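Local coordinates for protein Non-ribosomal peptide synthetase (PDB 6VTJ) that probably releases the peptide product of an archaeal non-ribosomal peptide synthetase, its reductase domain reducing the chain carried on the phosphopantetheine arm of the adjoining carrier domain, at residues 196-201 / 230-235; 214-219 / 251-256. All blocks are in the same frame, centred on the assembly; numbering follows the deposited sequence.

Contact 1 (196-201 / 230-235); sequences DITEID and IFRVNV
In the Rossmann-type reductase domain, the loop that follows strand 190-194 folds into an Asx turn and packs T198 against R232 and V233 of helix 229-246. The guanidinium of R232 grips the backbone carbonyl of T198: NH2 donates to T198 O at 3.3 Å, and NH1 adds a weak bond to the same oxygen. NH2 stands above the carbonyl plane, while the oxygen lies close to the guanidinium plane. A water donates to T198 O at 2.9 Å and accepts from R232 NH1, closing a small polar cluster. Bends at chi2 and chi3 fold the arginine chain, and T198 CB sits over a face of the guanidinium, 3.5 Å from NH2. E199 OE1 comes to the guanidinium edge, but at 3.7 Å from NH2 this salt bridge is long; arginine suits the place because it can serve a carbonyl and a carboxylate together. An alanine in place of R232 would probably leave T198 O without its side-chain donors and E199 without its counter-charge. Beside these polar groups, T198 CG2 lies 3.9 Å from V233 CA, and I197 CD1 reaches V233 O at 3.6 Å. Threonine serves two ends: its methyl packs on the helix, while OG1, between the backbone N and the carbonyl carbon (chi1 62°), donates to D196 OD1 at 2.7 Å. T198 N binds that oxygen too, from the same face of the carboxylate, which makes the Asx turn; a type I beta turn from D196 to E199 overlaps it, and the loop packs on a helix of the Rossmann-type domain.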
loop_
_atom_site.group_PDB
_atom_site.type_symbol
_atom_site.label_atom_id
_atom_site.label_comp_id
_atom_site.label_asym_id
_atom_site.label_seq_id
_atom_site.Cartn_x
_atom_site.Cartn_y
_atom_site.Cartn_z
ATOM N N ASP A 196 -3.875 4.833 -19.543
ATOM C CA ASP A 196 -3.228 3.806 -18.740
ATOM C C ASP A 196 -1.801 4.293 -18.521
ATOM O O ASP A 196 -1.081 4.518 -19.500
ATOM C CB ASP A 196 -3.254 2.471 -19.506
ATOM C CG ASP A 196 -2.759 1.284 -18.689
ATOM O OD1 ASP A 196 -1.906 1.455 -17.779
ATOM O OD2 ASP A 196 -3.216 0.156 -19.001
ATOM N N ILE A 197 -1.380 4.469 -17.263
ATOM C CA ILE A 197 -0.050 5.040 -17.065
ATOM C C ILE A 197 1.055 4.108 -17.577
ATOM O O ILE A 197 2.177 4.570 -17.805
ATOM C CB ILE A 197 0.205 5.442 -15.584
ATOM C CG1 ILE A 197 0.190 4.231 -14.650
ATOM C CG2 ILE A 197 -0.765 6.538 -15.133
ATOM C CD1 ILE A 197 0.720 4.542 -13.229
ATOM N N THR A 198 0.766 2.811 -17.785
ATOM C CA THR A 198 1.784 1.889 -18.301
ATOM C C THR A 198 2.030 2.040 -19.798
ATOM O O THR A 198 3.005 1.471 -20.308
ATOM C CB THR A 198 1.427 0.420 -18.032
ATOM O OG1 THR A 198 0.206 0.084 -18.708
ATOM C CG2 THR A 198 1.285 0.152 -16.550
ATOM N N GLU A 199 1.163 2.753 -20.510
ATOM C CA GLU A 199 1.368 3.084 -21.912
ATOM C C GLU A 199 1.755 4.553 -21.986
ATOM O O GLU A 199 0.942 5.429 -21.680
ATOM C CB GLU A 199 0.109 2.815 -22.727
ATOM C CG GLU A 199 -0.330 1.371 -22.730
ATOM C CD GLU A 199 0.751 0.450 -23.242
ATOM O OE1 GLU A 199 0.891 -0.671 -22.692
ATOM O OE2 GLU A 199 1.466 0.856 -24.186
ATOM N N ILE A 200 2.987 4.817 -22.412
ATOM C CA ILE A 200 3.486 6.186 -22.449
ATOM C C ILE A 200 2.739 7.032 -23.482
ATOM O O ILE A 200 2.512 8.232 -23.261
ATOM C CB ILE A 200 5.010 6.161 -22.695
ATOM C CG1 ILE A 200 5.604 7.572 -22.638
ATOM C CG2 ILE A 200 5.354 5.426 -23.998
ATOM C CD1 ILE A 200 6.977 7.612 -21.955
ATOM N N ASP A 201 2.318 6.432 -24.600
ATOM C CA ASP A 201 1.620 7.186 -25.638
ATOM C C ASP A 201 0.311 7.781 -25.138
ATOM O O ASP A 201 -0.134 8.813 -25.654
ATOM C CB ASP A 201 1.350 6.302 -26.853
ATOM C CG ASP A 201 2.620 5.894 -27.584
ATOM O OD1 ASP A 201 3.667 6.552 -27.404
ATOM O OD2 ASP A 201 2.560 4.911 -28.356
ATOM N N ILE A 230 3.331 -5.692 -11.142
ATOM C CA ILE A 230 3.408 -4.689 -10.087
ATOM C C ILE A 230 4.487 -3.665 -10.407
ATOM O O ILE A 230 4.327 -2.471 -10.129
ATOM C CB ILE A 230 3.641 -5.355 -8.717
ATOM C CG1 ILE A 230 3.668 -4.283 -7.610
ATOM C CG2 ILE A 230 4.917 -6.176 -8.717
ATOM C CD1 ILE A 230 3.470 -4.819 -6.183
ATOM N N PHE A 231 5.591 -4.111 -11.014
ATOM C CA PHE A 231 6.644 -3.184 -11.406
ATOM C C PHE A 231 6.244 -2.361 -12.626
ATOM O O PHE A 231 6.753 -1.245 -12.813
ATOM C CB PHE A 231 7.944 -3.941 -11.691
ATOM C CG PHE A 231 8.568 -4.571 -10.470
ATOM C CD1 PHE A 231 9.216 -3.796 -9.520
ATOM C CD2 PHE A 231 8.532 -5.942 -10.295
ATOM C CE1 PHE A 231 9.804 -4.389 -8.395
ATOM C CE2 PHE A 231 9.108 -6.531 -9.189
ATOM C CZ PHE A 231 9.746 -5.757 -8.237
ATOM N N ARG A 232 5.361 -2.889 -13.478
ATOM C CA ARG A 232 4.913 -2.098 -14.620
ATOM C C ARG A 232 4.056 -0.928 -14.159
ATOM O O ARG A 232 4.207 0.195 -14.656
ATOM C CB ARG A 232 4.114 -2.959 -15.607
ATOM C CG ARG A 232 4.911 -4.005 -16.356
ATOM C CD ARG A 232 5.464 -3.445 -17.638
ATOM N NE ARG A 232 4.413 -3.160 -18.611
ATOM C CZ ARG A 232 4.220 -1.965 -19.170
ATOM N NH1 ARG A 232 5.004 -0.934 -18.840
ATOM N NH2 ARG A 232 3.238 -1.800 -20.054
ATOM N N VAL A 233 3.128 -1.182 -13.237
ATOM C CA VAL A 233 2.257 -0.110 -12.761
ATOM C C VAL A 233 3.024 0.830 -11.838
ATOM O O VAL A 233 2.974 2.055 -11.991
ATOM C CB VAL A 233 1.012 -0.678 -12.056
ATOM C CG1 VAL A 233 0.167 0.455 -11.469
ATOM C CG2 VAL A 233 0.181 -1.519 -13.009
ATOM N N ASN A 234 3.756 0.268 -10.872
ATOM C CA ASN A 234 4.331 1.069 -9.803
ATOM C C ASN A 234 5.655 1.720 -10.178
ATOM O O ASN A 234 6.038 2.703 -9.541
ATOM C CB ASN A 234 4.511 0.201 -8.569
ATOM C CG ASN A 234 3.194 -0.208 -7.969
ATOM O OD1 ASN A 234 2.134 0.100 -8.519
ATOM N ND2 ASN A 234 3.242 -0.914 -6.838
ATOM N N VAL A 235 6.362 1.211 -11.186
ATOM C CA VAL A 235 7.639 1.817 -11.550
ATOM C C VAL A 235 7.567 2.414 -12.951
ATOM O O VAL A 235 7.803 3.616 -13.129
ATOM C CB VAL A 235 8.805 0.820 -11.458
ATOM C CG1 VAL A 235 10.093 1.533 -11.796
ATOM C CG2 VAL A 235 8.895 0.221 -10.077
HETATM O O HOH W 1 5.894 1.597 -20.700
#

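Contact 2 (214-219 / 251-256); sequences VINSAA and IKYVQI
V214 lays CG1 against the ring of Y253, 3.8 Å from CE2, while its other methyl, CG2, meets I251 CG2. A branched valine suits a strand here, since it can touch two neighbours at once. Further along the same face N216 approaches the phenol end of the ring, its CB 3.3 Å from Y253 OH. CG of N216 is anti to the backbone N (chi1 -168°); the amide it carries lies beside that of Q255, pointing the same way, the two planes only 12° apart. ND2 donates to Q255 OE1 at 3.0 Å, in the carbonyl plane and on a lone pair, so the bond pairs one buried N-H with one buried oxygen. N216 OD1 has its main partner in T132 OG1, and a water at the Y253 ring edge bonds to the hydroxyl and donates a weak bond to OD1. On the other face I215 packs its CG2 on I256 CD1, 4.1 Å away. Between the strands, parallel pairing is regular: V214 N bonds to K252 O, V254 N to V214 O at 2.7 Å, N216 N to V254 O and I256 N to N216 O. The strand axes differ by 15° in direction. Strand 213-216 lies between strands 129-132 and 252-258, strand 313-322 continues the sheet beyond, and helices 229-246 and 291-308 cover the face that carries Y253 and Q255.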
loop_
_atom_site.group_PDB
_atom_site.type_symbol
_atom_site.label_atom_id
_atom_site.label_comp_id
_atom_site.label_asym_id
_atom_site.label_seq_id
_atom_site.Cartn_x
_atom_site.Cartn_y
_atom_site.Cartn_z
ATOM N N VAL A 214 0.953 16.934 -11.647
ATOM C CA VAL A 214 0.565 15.529 -11.724
ATOM C C VAL A 214 0.525 14.975 -10.307
ATOM O O VAL A 214 1.458 15.178 -9.538
ATOM C CB VAL A 214 1.537 14.726 -12.597
ATOM C CG1 VAL A 214 1.098 13.272 -12.629
ATOM C CG2 VAL A 214 1.599 15.301 -14.009
ATOM N N ILE A 215 -0.576 14.339 -9.938
ATOM C CA ILE A 215 -0.671 13.572 -8.699
ATOM C C ILE A 215 -0.841 12.107 -9.080
ATOM O O ILE A 215 -1.871 11.706 -9.647
ATOM C CB ILE A 215 -1.808 14.067 -7.799
ATOM C CG1 ILE A 215 -1.651 15.582 -7.565
ATOM C CG2 ILE A 215 -1.777 13.311 -6.487
ATOM C CD1 ILE A 215 -2.529 16.155 -6.465
ATOM N N ASN A 216 0.192 11.308 -8.783
ATOM C CA ASN A 216 0.253 9.905 -9.184
ATOM C C ASN A 216 -0.103 9.037 -7.989
ATOM O O ASN A 216 0.749 8.701 -7.153
ATOM C CB ASN A 216 1.620 9.532 -9.736
ATOM C CG ASN A 216 1.580 8.178 -10.413
ATOM O OD1 ASN A 216 0.880 8.007 -11.410
ATOM N ND2 ASN A 216 2.260 7.198 -9.842
ATOM N N SER A 217 -1.391 8.711 -7.887
ATOM C CA SER A 217 -1.869 7.782 -6.882
ATOM C C SER A 217 -2.208 6.425 -7.469
ATOM O O SER A 217 -2.534 5.514 -6.712
ATOM C CB SER A 217 -3.088 8.355 -6.144
ATOM O OG SER A 217 -4.257 8.197 -6.929
ATOM N N ALA A 218 -2.130 6.254 -8.793
ATOM C CA ALA A 218 -2.289 4.925 -9.362
ATOM C C ALA A 218 -1.162 4.043 -8.864
ATOM O O ALA A 218 0.009 4.433 -8.916
ATOM C CB ALA A 218 -2.271 4.960 -10.891
ATOM N N ALA A 219 -1.524 2.851 -8.399
ATOM C CA ALA A 219 -0.623 1.864 -7.828
ATOM C C ALA A 219 -1.335 0.523 -7.761
ATOM O O ALA A 219 -2.555 0.465 -7.573
ATOM C CB ALA A 219 -0.171 2.250 -6.422
ATOM N N ILE A 251 5.742 21.656 -14.828
ATOM C CA ILE A 251 4.820 20.645 -14.318
ATOM C C ILE A 251 5.458 20.004 -13.091
ATOM O O ILE A 251 6.485 19.321 -13.199
ATOM C CB ILE A 251 4.469 19.593 -15.377
ATOM C CG1 ILE A 251 3.877 20.260 -16.621
ATOM C CG2 ILE A 251 3.446 18.611 -14.833
ATOM C CD1 ILE A 251 3.549 19.286 -17.761
ATOM N N LYS A 252 4.863 20.257 -11.926
ATOM C CA LYS A 252 5.155 19.517 -10.705
ATOM C C LYS A 252 4.723 18.057 -10.843
ATOM O O LYS A 252 3.673 17.765 -11.418
ATOM C CB LYS A 252 4.369 20.121 -9.545
ATOM C CG LYS A 252 5.044 21.114 -8.670
ATOM C CD LYS A 252 4.206 21.298 -7.396
ATOM C CE LYS A 252 2.770 21.618 -7.725
ATOM N NZ LYS A 252 2.635 22.900 -8.483
ATOM N N TYR A 253 5.496 17.142 -10.254
ATOM C CA TYR A 253 5.131 15.730 -10.194
ATOM C C TYR A 253 5.069 15.300 -8.729
ATOM O O TYR A 253 6.092 15.266 -8.040
ATOM C CB TYR A 253 6.123 14.869 -10.969
ATOM C CG TYR A 253 5.669 13.428 -11.104
ATOM C CD1 TYR A 253 5.941 12.493 -10.113
ATOM C CD2 TYR A 253 4.963 12.999 -12.229
ATOM C CE1 TYR A 253 5.512 11.176 -10.239
ATOM C CE2 TYR A 253 4.545 11.689 -12.357
ATOM C CZ TYR A 253 4.816 10.787 -11.360
ATOM O OH TYR A 253 4.407 9.471 -11.494
ATOM N N VAL A 254 3.881 14.955 -8.258
ATOM C CA VAL A 254 3.654 14.510 -6.894
ATOM C C VAL A 254 3.391 13.012 -6.925
ATOM O O VAL A 254 2.369 12.562 -7.449
ATOM C CB VAL A 254 2.486 15.256 -6.256
ATOM C CG1 VAL A 254 2.271 14.742 -4.847
ATOM C CG2 VAL A 254 2.773 16.761 -6.275
ATOM N N GLN A 255 4.299 12.249 -6.338
ATOM C CA GLN A 255 4.191 10.806 -6.244
ATOM C C GLN A 255 3.603 10.451 -4.883
ATOM O O GLN A 255 4.095 10.926 -3.857
ATOM C CB GLN A 255 5.577 10.167 -6.426
ATOM C CG GLN A 255 5.700 8.703 -5.934
ATOM C CD GLN A 255 4.961 7.713 -6.821
ATOM O OE1 GLN A 255 4.121 8.099 -7.644
ATOM N NE2 GLN A 255 5.289 6.428 -6.674
ATOM N N ILE A 256 2.543 9.646 -4.864
ATOM C CA ILE A 256 2.069 9.082 -3.609
ATOM C C ILE A 256 2.866 7.819 -3.352
ATOM O O ILE A 256 2.917 6.929 -4.202
ATOM C CB ILE A 256 0.565 8.783 -3.645
ATOM C CG1 ILE A 256 -0.217 10.009 -4.141
ATOM C CG2 ILE A 256 0.113 8.251 -2.283
ATOM C CD1 ILE A 256 0.087 11.333 -3.357
HETATM O O HOH W 2 2.599 8.598 -13.539
#

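The two contacts have centres 13 Å apart and alternate along the chain: 196-201, 214-219, 230-235, 251-256. Contact 2 joins the two strands of a beta-alpha-beta unit, and helix 229-246, which connects them, supplies the second segment of contact 1. They also touch directly, as I197 CD1 lies 3.8 Å from A218 CB and V233 CG1 packs on A219 CA. The loop after strand 190-194, the loop that follows strand 213-216 and the start of the helix therefore meet as one cluster in the Rossmann-type domain. Phosphopantetheine binds about 13 Å from the V233 side chain and about 12 Å from that of I256, so neither side chain touches the ligand directly.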